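Local structure of molybdopterin biosynthesis moeA protein (Pyrococcus horikoshii, 1WU2) at residues D67-R72 / V135-N140; S192-E197 / Y230-D235; I348-G353 / V391-Y396. The protein probably acts in molybdenum cofactor biosynthesis, where MoeA proteins promote insertion of molybdenum into activated molybdopterin. All blocks are in the same frame, centred on the assembly; numbering follows the deposited sequence.

Contact 1 of 3, residues D67-R72 / V135-N140; sequences DTFQAR and VAPGQN
Thr-68 takes the backbone N-H of Val-135 on its hydroxyl, and this is the one hydrogen bond between 67-72 and 135-140. From Val-135 N to Thr-68 OG1 it measures 3.0 Å, with an N-H...O angle of 162°. The same oxygen also lies against the valine side chain, 3.5 Å from Val-135 CB, with CG2 slightly further off. Beside this buried pair sits a more exposed one. The Phe-69 ring turns its edge to the second loop: the carbonyl O of Val-135 lies in the plane of the ring, at its edge, 3.6 Å from Phe-69 CE1. At the same edge of the ring Phe-69 CZ comes within 4.3 Å of Pro-137 CG, a loose apolar touch.

The next shell sets these groups in place. Thr-68 OG1 stands between the backbone N and the carbonyl carbon (chi1 65°) and is gripped twice, since it also bonds to the carbonyl O of Ala-65, just upstream; the two bonds probably fix its rotation. Thr-68 opens a type I turn ending at Ala-71, closed by a weak backbone bond. Across the contact, Ala-136 to Gln-139 form a type II turn, with Gly-138 at the positive phi such a turn needs. The extended side chain of Gln-139 brings its amide to the start of that turn, where Gln-139 OE1 accepts the N-H of Ala-136, 3.2 Å from Ala-136 N; the donor lies about 41° out of the carbonyl plane.

Further out, Val-135 packs on Ala-115 and Ile-117 of strand 115-118 and shares Ile-63 of strand 60-63 with Thr-68. The contact thus joins the loop between strands 60-63 and 77-84 to the one between 128-131 and 141-142, beside the edge of the mixed sheet where 115-118 runs antiparallel to 60-63.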
loop_
_atom_site.group_PDB
_atom_site.type_symbol
_atom_site.label_atom_id
_atom_site.label_comp_id
_atom_site.label_asym_id
_atom_site.label_seq_id
_atom_site.Cartn_x
_atom_site.Cartn_y
_atom_site.Cartn_z
ATOM N N ASP A 67 -14.578 -41.395 28.581
ATOM C CA ASP A 67 -14.084 -42.263 29.652
ATOM C C ASP A 67 -13.556 -41.535 30.891
ATOM O O ASP A 67 -13.297 -42.172 31.910
ATOM C CB ASP A 67 -12.962 -43.162 29.115
ATOM C CG ASP A 67 -13.474 -44.243 28.182
ATOM O OD1 ASP A 67 -14.701 -44.476 28.133
ATOM O OD2 ASP A 67 -12.712 -44.906 27.451
ATOM N N THR A 68 -13.387 -40.217 30.805
ATOM C CA THR A 68 -12.742 -39.448 31.868
ATOM C C THR A 68 -13.637 -38.348 32.446
ATOM O O THR A 68 -13.152 -37.470 33.156
ATOM C CB THR A 68 -11.437 -38.821 31.328
ATOM O OG1 THR A 68 -11.743 -37.871 30.301
ATOM C CG2 THR A 68 -10.575 -39.860 30.617
ATOM N N PHE A 69 -14.935 -38.395 32.155
ATOM C CA PHE A 69 -15.860 -37.357 32.619
ATOM C C PHE A 69 -16.028 -37.360 34.143
ATOM O O PHE A 69 -16.311 -36.319 34.738
ATOM C CB PHE A 69 -17.229 -37.506 31.934
ATOM C CG PHE A 69 -17.257 -37.039 30.492
ATOM C CD1 PHE A 69 -16.123 -36.526 29.862
ATOM C CD2 PHE A 69 -18.437 -37.118 29.763
ATOM C CE1 PHE A 69 -16.173 -36.103 28.540
ATOM C CE2 PHE A 69 -18.490 -36.697 28.440
ATOM C CZ PHE A 69 -17.357 -36.188 27.829
ATOM N N GLN A 70 -15.844 -38.523 34.764
ATOM C CA GLN A 70 -15.941 -38.659 36.217
ATOM C C GLN A 70 -14.543 -38.775 36.838
ATOM O O GLN A 70 -14.330 -39.539 37.782
ATOM C CB GLN A 70 -16.812 -39.876 36.575
ATOM C CG GLN A 70 -18.303 -39.569 36.726
ATOM C CD GLN A 70 -18.873 -38.759 35.572
ATOM O OE1 GLN A 70 -19.289 -39.320 34.557
ATOM N NE2 GLN A 70 -18.896 -37.439 35.728
ATOM N N ALA A 71 -13.599 -37.997 36.309
ATOM C CA ALA A 71 -12.212 -38.031 36.764
ATOM C C ALA A 71 -11.932 -36.857 37.693
ATOM O O ALA A 71 -12.257 -35.714 37.375
ATOM C CB ALA A 71 -11.263 -38.000 35.578
ATOM N N ARG A 72 -11.344 -37.158 38.847
ATOM C CA ARG A 72 -10.969 -36.148 39.834
ATOM C C ARG A 72 -9.593 -36.484 40.416
ATOM O O ARG A 72 -8.962 -37.459 40.004
ATOM C CB ARG A 72 -12.031 -36.075 40.938
ATOM C CG ARG A 72 -13.364 -35.489 40.476
ATOM C CD ARG A 72 -14.533 -35.740 41.421
ATOM N NE ARG A 72 -15.638 -36.443 40.762
ATOM C CZ ARG A 72 -15.915 -37.746 40.885
ATOM N NH1 ARG A 72 -15.175 -38.545 41.654
ATOM N NH2 ARG A 72 -16.952 -38.258 40.230
ATOM N N VAL A 135 -11.200 -34.902 30.269
ATOM C CA VAL A 135 -10.675 -34.533 28.966
ATOM C C VAL A 135 -11.848 -34.228 28.037
ATOM O O VAL A 135 -12.796 -35.007 27.950
ATOM C CB VAL A 135 -9.820 -35.680 28.376
ATOM C CG1 VAL A 135 -9.354 -35.357 26.958
ATOM C CG2 VAL A 135 -8.629 -35.965 29.281
ATOM N N ALA A 136 -11.779 -33.092 27.350
ATOM C CA ALA A 136 -12.826 -32.682 26.418
ATOM C C ALA A 136 -12.731 -33.474 25.114
ATOM O O ALA A 136 -11.632 -33.840 24.698
ATOM C CB ALA A 136 -12.714 -31.196 26.127
ATOM N N PRO A 137 -13.872 -33.755 24.479
ATOM C CA PRO A 137 -13.869 -34.291 23.113
ATOM C C PRO A 137 -13.208 -33.315 22.140
ATOM O O PRO A 137 -13.586 -32.146 22.084
ATOM C CB PRO A 137 -15.361 -34.456 22.790
ATOM C CG PRO A 137 -16.038 -34.506 24.112
ATOM C CD PRO A 137 -15.241 -33.625 25.010
ATOM N N GLY A 138 -12.214 -33.798 21.403
ATOM C CA GLY A 138 -11.489 -32.988 20.440
ATOM C C GLY A 138 -10.285 -32.288 21.041
ATOM O O GLY A 138 -9.688 -31.427 20.397
ATOM N N GLN A 139 -9.920 -32.660 22.267
ATOM C CA GLN A 139 -8.790 -32.046 22.957
ATOM C C GLN A 139 -7.487 -32.458 22.282
ATOM O O GLN A 139 -7.258 -33.640 22.037
ATOM C CB GLN A 139 -8.769 -32.454 24.434
ATOM C CG GLN A 139 -7.603 -31.863 25.232
ATOM C CD GLN A 139 -7.867 -31.800 26.731
ATOM O OE1 GLN A 139 -8.993 -31.559 27.158
ATOM N NE2 GLN A 139 -6.828 -32.015 27.529
ATOM N N ASN A 140 -6.645 -31.475 21.979
ATOM C CA ASN A 140 -5.362 -31.701 21.317
ATOM C C ASN A 140 -5.489 -32.462 20.000
ATOM O O ASN A 140 -4.662 -33.321 19.688
ATOM C CB ASN A 140 -4.384 -32.416 22.261
ATOM C CG ASN A 140 -4.023 -31.575 23.469
ATOM O OD1 ASN A 140 -3.915 -30.354 23.375
ATOM N ND2 ASN A 140 -3.826 -32.228 24.610
#

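Contact 2 of 3, residues S192-E197 / Y230-D235; sequences SELIEE and YGVLPD
Ser-192 and Asp-235 hold each other through three hydrogen bonds, two of them weak. The firmer one runs from Asp-235 N to Ser-192 OG, 3.2 Å and nearly straight at 165°. The hydroxyl donates in turn, weakly, to Asp-235 OD1, 3.3 Å from Ser-192 OG, and Ser-192 N reaches that same OD1 weakly at 3.4 Å. One carboxylate oxygen therefore serves both serine donors, while OG accepts as well as donates. An alanine in place of Ser-192 would probably leave the N-H of Asp-235 without its acceptor and OD1 with the weak backbone bond alone from this side, free to swing away.

Further along, Val-232 CG1 meets Leu-194 CB at 4.0 Å, and both side chains rest on Ile-189. Leu-233 has its backbone paired with Ile-189 and Gly-191. Ala-87 of the second subunit packs on Ser-192 and Asp-235.

The two segments lie where the adjacent parallel strands 184-190 and 226-233 run out, linked by a beta-alpha-beta crossover through helix 212-222. Loops at this end of the sheet are consistent with the pterin-binding side of the MoaB/Mog-like fold expected of this domain.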
loop_
_atom_site.group_PDB
_atom_site.type_symbol
_atom_site.label_atom_id
_atom_site.label_comp_id
_atom_site.label_asym_id
_atom_site.label_seq_id
_atom_site.Cartn_x
_atom_site.Cartn_y
_atom_site.Cartn_z
ATOM N N SER A 192 1.181 23.497 -25.877
ATOM C CA SER A 192 2.354 23.956 -26.634
ATOM C C SER A 192 3.398 24.551 -25.694
ATOM O O SER A 192 4.591 24.582 -25.999
ATOM C CB SER A 192 1.954 25.010 -27.672
ATOM O OG SER A 192 0.707 24.711 -28.269
ATOM N N GLU A 193 2.910 25.067 -24.570
ATOM C CA GLU A 193 3.726 25.471 -23.424
ATOM C C GLU A 193 4.667 24.378 -22.900
ATOM O O GLU A 193 5.772 24.675 -22.451
ATOM C CB GLU A 193 2.811 25.918 -22.273
ATOM C CG GLU A 193 1.490 25.151 -22.190
ATOM C CD GLU A 193 0.924 25.053 -20.789
ATOM O OE1 GLU A 193 1.437 25.734 -19.872
ATOM O OE2 GLU A 193 -0.048 24.285 -20.609
ATOM N N LEU A 194 4.224 23.125 -22.952
ATOM C CA LEU A 194 4.935 22.026 -22.291
ATOM C C LEU A 194 6.234 21.599 -22.987
ATOM O O LEU A 194 6.339 21.629 -24.213
ATOM C CB LEU A 194 4.000 20.826 -22.113
ATOM C CG LEU A 194 2.823 21.117 -21.172
ATOM C CD1 LEU A 194 1.669 20.178 -21.431
ATOM C CD2 LEU A 194 3.255 21.039 -19.712
ATOM N N ILE A 195 7.208 21.196 -22.173
ATOM C CA ILE A 195 8.547 20.822 -22.628
ATOM C C ILE A 195 9.076 19.667 -21.763
ATOM O O ILE A 195 8.738 19.567 -20.589
ATOM C CB ILE A 195 9.491 22.068 -22.572
ATOM C CG1 ILE A 195 10.631 21.953 -23.592
ATOM C CG2 ILE A 195 10.040 22.301 -21.159
ATOM C CD1 ILE A 195 10.647 23.080 -24.601
ATOM N N GLU A 196 9.904 18.799 -22.337
ATOM C CA GLU A 196 10.328 17.578 -21.643
ATOM C C GLU A 196 11.404 17.810 -20.578
ATOM O O GLU A 196 11.427 17.111 -19.563
ATOM C CB GLU A 196 10.788 16.509 -22.647
ATOM C CG GLU A 196 12.149 16.760 -23.284
ATOM C CD GLU A 196 12.306 16.066 -24.627
ATOM O OE1 GLU A 196 12.500 16.769 -25.645
ATOM O OE2 GLU A 196 12.237 14.817 -24.666
ATOM N N GLU A 197 12.278 18.792 -20.804
ATOM C CA GLU A 197 13.437 19.026 -19.935
ATOM C C GLU A 197 13.529 20.474 -19.445
ATOM O O GLU A 197 13.220 21.400 -20.194
ATOM C CB GLU A 197 14.723 18.689 -20.695
ATOM C CG GLU A 197 15.473 17.485 -20.154
ATOM C CD GLU A 197 16.584 17.035 -21.083
ATOM O OE1 GLU A 197 17.750 16.982 -20.638
ATOM O OE2 GLU A 197 16.286 16.727 -22.259
ATOM N N TYR A 230 0.920 8.253 -25.240
ATOM C CA TYR A 230 0.806 8.780 -26.596
ATOM C C TYR A 230 1.567 10.102 -26.738
ATOM O O TYR A 230 1.574 10.708 -27.807
ATOM C CB TYR A 230 -0.664 8.936 -26.978
ATOM C CG TYR A 230 -1.381 7.610 -27.048
ATOM C CD1 TYR A 230 -1.476 6.908 -28.247
ATOM C CD2 TYR A 230 -1.946 7.046 -25.912
ATOM C CE1 TYR A 230 -2.126 5.682 -28.315
ATOM C CE2 TYR A 230 -2.595 5.822 -25.966
ATOM C CZ TYR A 230 -2.681 5.141 -27.174
ATOM O OH TYR A 230 -3.328 3.927 -27.242
ATOM N N GLY A 231 2.212 10.531 -25.654
ATOM C CA GLY A 231 3.123 11.662 -25.677
ATOM C C GLY A 231 2.478 13.023 -25.500
ATOM O O GLY A 231 1.259 13.141 -25.354
ATOM N N VAL A 232 3.324 14.052 -25.514
ATOM C CA VAL A 232 2.893 15.442 -25.415
ATOM C C VAL A 232 2.549 15.953 -26.808
ATOM O O VAL A 232 3.317 15.766 -27.751
ATOM C CB VAL A 232 4.003 16.338 -24.812
ATOM C CG1 VAL A 232 3.519 17.780 -24.662
ATOM C CG2 VAL A 232 4.475 15.786 -23.470
ATOM N N LEU A 233 1.395 16.605 -26.926
ATOM C CA LEU A 233 0.893 17.106 -28.203
ATOM C C LEU A 233 0.752 18.629 -28.145
ATOM O O LEU A 233 0.537 19.181 -27.069
ATOM C CB LEU A 233 -0.474 16.488 -28.507
ATOM C CG LEU A 233 -0.536 15.135 -29.224
ATOM C CD1 LEU A 233 0.562 14.175 -28.777
ATOM C CD2 LEU A 233 -1.904 14.512 -29.003
ATOM N N PRO A 234 0.858 19.311 -29.285
ATOM C CA PRO A 234 0.601 20.757 -29.320
ATOM C C PRO A 234 -0.896 21.068 -29.311
ATOM O O PRO A 234 -1.710 20.181 -29.580
ATOM C CB PRO A 234 1.238 21.209 -30.645
ATOM C CG PRO A 234 1.818 19.974 -31.286
ATOM C CD PRO A 234 1.212 18.787 -30.616
ATOM N N ASP A 235 -1.241 22.313 -28.993
ATOM C CA ASP A 235 -2.621 22.787 -29.079
ATOM C C ASP A 235 -3.007 22.925 -30.553
ATOM O O ASP A 235 -2.771 23.962 -31.177
ATOM C CB ASP A 235 -2.785 24.127 -28.351
ATOM C CG ASP A 235 -2.658 23.994 -26.839
ATOM O OD1 ASP A 235 -1.921 24.800 -26.225
ATOM O OD2 ASP A 235 -3.263 23.118 -26.179
#

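Contact 3 of 3, residues I348-G353 / V391-Y396; sequences IYYENG and VWITLY
Ile-393 sends its CD1 methyl into the angle between Ile-348 and Tyr-350, and every close approach between the segments is made by that one atom. Against Tyr-350 the isoleucine comes in at about a right angle: CD1 is 3.7 Å from Tyr-350 CB and equally close to Tyr-350 CD1, so it bears on the root of the ring, well away from the hydroxyl. Its approach to the ring is oblique. Ile-348 is met more loosely and at a slant, its CG2 branch 4.2 Å from Ile-393 CD1. The shape of Ile-393 explains the reach: CG1 projects between the backbone N and carbonyl carbon (chi1 64°), and the chain then runs out extended (chi2 174°), which carries CD1 straight at the other strand.

No hydrogen bond links 348-353 to 391-396, and Ile-348 CA and Ile-393 CA stay 8.0 Å apart, because the strands are not sheet neighbours. Both are paired antiparallel with 374-378 on one side, while 354-357 and 327-332 complete the circuit on the other, giving a small closed beta barrel, the core of the MoeA C-terminal domain. Ile-393 and Ile-348 are buried side chains filling its interior.

Tyr-350 points across to the opposing strand, with CG turned opposite the backbone N (chi1 172°), and packs on Val-328 and Ala-330 of strand 327-332. Its ring leads away from the isoleucines toward the dimer partner, where the hydroxyl of this buried residue is hydrogen-bonded to the backbone O of Lys-327 of the second subunit.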
loop_
_atom_site.group_PDB
_atom_site.type_symbol
_atom_site.label_atom_id
_atom_site.label_comp_id
_atom_site.label_asym_id
_atom_site.label_seq_id
_atom_site.Cartn_x
_atom_site.Cartn_y
_atom_site.Cartn_z
ATOM N N ILE A 348 -3.501 16.050 3.630
ATOM C CA ILE A 348 -3.238 15.823 5.048
ATOM C C ILE A 348 -1.917 15.082 5.226
ATOM O O ILE A 348 -1.633 14.161 4.478
ATOM C CB ILE A 348 -4.368 14.941 5.633
ATOM C CG1 ILE A 348 -5.732 15.640 5.531
ATOM C CG2 ILE A 348 -4.050 14.518 7.074
ATOM C CD1 ILE A 348 -5.855 16.915 6.330
ATOM N N TYR A 349 -1.115 15.471 6.215
ATOM C CA TYR A 349 -0.046 14.599 6.698
ATOM C C TYR A 349 -0.491 13.963 8.004
ATOM O O TYR A 349 -0.617 14.642 9.023
ATOM C CB TYR A 349 1.289 15.319 6.895
ATOM C CG TYR A 349 2.423 14.337 7.133
ATOM C CD1 TYR A 349 2.883 14.061 8.420
ATOM C CD2 TYR A 349 3.007 13.659 6.070
ATOM C CE1 TYR A 349 3.909 13.145 8.634
ATOM C CE2 TYR A 349 4.029 12.745 6.271
ATOM C CZ TYR A 349 4.478 12.491 7.551
ATOM O OH TYR A 349 5.496 11.582 7.736
ATOM N N TYR A 350 -0.729 12.658 7.953
ATOM C CA TYR A 350 -1.160 11.887 9.105
ATOM C C TYR A 350 0.035 11.244 9.807
ATOM O O TYR A 350 0.794 10.495 9.187
ATOM C CB TYR A 350 -2.141 10.794 8.670
ATOM C CG TYR A 350 -2.487 9.842 9.785
ATOM C CD1 TYR A 350 -3.441 10.177 10.741
ATOM C CD2 TYR A 350 -1.836 8.619 9.905
ATOM C CE1 TYR A 350 -3.749 9.311 11.779
ATOM C CE2 TYR A 350 -2.133 7.749 10.937
ATOM C CZ TYR A 350 -3.092 8.099 11.870
ATOM O OH TYR A 350 -3.383 7.234 12.895
ATOM N N GLU A 351 0.197 11.550 11.093
ATOM C CA GLU A 351 1.104 10.810 11.975
ATOM C C GLU A 351 0.664 10.911 13.440
ATOM O O GLU A 351 0.208 11.968 13.891
ATOM C CB GLU A 351 2.558 11.282 11.814
ATOM C CG GLU A 351 2.895 12.609 12.488
ATOM C CD GLU A 351 4.352 13.006 12.326
ATOM O OE1 GLU A 351 5.184 12.130 12.005
ATOM O OE2 GLU A 351 4.665 14.200 12.521
ATOM N N ASN A 352 0.814 9.803 14.169
ATOM C CA ASN A 352 0.472 9.723 15.595
ATOM C C ASN A 352 -0.994 10.060 15.880
ATOM O O ASN A 352 -1.296 10.824 16.795
ATOM C CB ASN A 352 1.390 10.626 16.436
ATOM C CG ASN A 352 2.867 10.373 16.184
ATOM O OD1 ASN A 352 3.708 11.225 16.478
ATOM N ND2 ASN A 352 3.194 9.200 15.645
ATOM N N GLY A 353 -1.895 9.491 15.082
ATOM C CA GLY A 353 -3.323 9.728 15.225
ATOM C C GLY A 353 -3.771 11.167 15.019
ATOM O O GLY A 353 -4.826 11.553 15.516
ATOM N N VAL A 391 -11.963 13.308 12.280
ATOM C CA VAL A 391 -12.244 13.238 10.851
ATOM C C VAL A 391 -11.773 11.910 10.271
ATOM O O VAL A 391 -10.896 11.249 10.831
ATOM C CB VAL A 391 -11.564 14.395 10.081
ATOM C CG1 VAL A 391 -12.133 15.733 10.523
ATOM C CG2 VAL A 391 -10.042 14.370 10.263
ATOM N N TRP A 392 -12.373 11.533 9.146
ATOM C CA TRP A 392 -11.999 10.337 8.409
ATOM C C TRP A 392 -11.179 10.747 7.196
ATOM O O TRP A 392 -11.570 11.641 6.445
ATOM C CB TRP A 392 -13.250 9.566 7.986
ATOM C CG TRP A 392 -14.050 9.129 9.162
ATOM C CD1 TRP A 392 -15.044 9.827 9.784
ATOM C CD2 TRP A 392 -13.899 7.911 9.893
ATOM N NE1 TRP A 392 -15.532 9.110 10.850
ATOM C CE2 TRP A 392 -14.846 7.928 10.941
ATOM C CE3 TRP A 392 -13.061 6.796 9.768
ATOM C CZ2 TRP A 392 -14.977 6.879 11.852
ATOM C CZ3 TRP A 392 -13.190 5.755 10.673
ATOM C CH2 TRP A 392 -14.142 5.803 11.702
ATOM N N ILE A 393 -10.030 10.100 7.026
ATOM C CA ILE A 393 -9.115 10.408 5.938
ATOM C C ILE A 393 -8.759 9.139 5.174
ATOM O O ILE A 393 -8.919 8.035 5.686
ATOM C CB ILE A 393 -7.838 11.107 6.479
ATOM C CG1 ILE A 393 -7.043 10.178 7.405
ATOM C CG2 ILE A 393 -8.214 12.388 7.207
ATOM C CD1 ILE A 393 -5.717 10.749 7.853
ATOM N N THR A 394 -8.288 9.311 3.945
ATOM C CA THR A 394 -7.888 8.199 3.095
ATOM C C THR A 394 -6.380 8.258 2.897
ATOM O O THR A 394 -5.850 9.281 2.472
ATOM C CB THR A 394 -8.608 8.282 1.740
ATOM O OG1 THR A 394 -10.025 8.254 1.943
ATOM C CG2 THR A 394 -8.334 7.043 0.886
ATOM N N LEU A 395 -5.693 7.167 3.214
ATOM C CA LEU A 395 -4.251 7.088 3.007
ATOM C C LEU A 395 -3.917 7.023 1.520
ATOM O O LEU A 395 -4.674 6.462 0.725
ATOM C CB LEU A 395 -3.666 5.866 3.719
ATOM C CG LEU A 395 -3.853 5.804 5.238
ATOM C CD1 LEU A 395 -3.072 4.637 5.806
ATOM C CD2 LEU A 395 -3.440 7.105 5.917
ATOM N N TYR A 396 -2.792 7.623 1.152
ATOM C CA TYR A 396 -2.289 7.533 -0.208
ATOM C C TYR A 396 -1.907 6.089 -0.473
ATOM O O TYR A 396 -2.478 5.442 -1.358
ATOM C CB TYR A 396 -1.073 8.443 -0.400
ATOM C CG TYR A 396 -1.369 9.935 -0.470
ATOM C CD1 TYR A 396 -2.673 10.427 -0.532
ATOM C CD2 TYR A 396 -0.327 10.856 -0.486
ATOM C CE1 TYR A 396 -2.922 11.795 -0.604
ATOM C CE2 TYR A 396 -0.568 12.221 -0.563
ATOM C CZ TYR A 396 -1.866 12.684 -0.620
ATOM O OH TYR A 396 -2.116 14.035 -0.693
ATOM O OXT TYR A 396 -1.045 5.560 0.224
#

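Overall arrangement
The three contacts follow one another in series along the chain, and each falls in a different family region of MoeA: contact 1 in the N-terminal region, contact 2 in the probable molybdopterin-binding domain and contact 3 in the C-terminal region. They share no sheet. Contacts 1 and 2 lie on opposite sides of the chain's centre, about 79 Å between centres, as befits an elongated multidomain molecule. Contact 3 is nearer the middle, its centre about 52 Å from that of contact 1 and 35 Å from that of contact 2. Contacts 2 and 3 both touch the second subunit, so these two domains help build the dimer, whereas no other chain of the assembly touches the segments of contact 1.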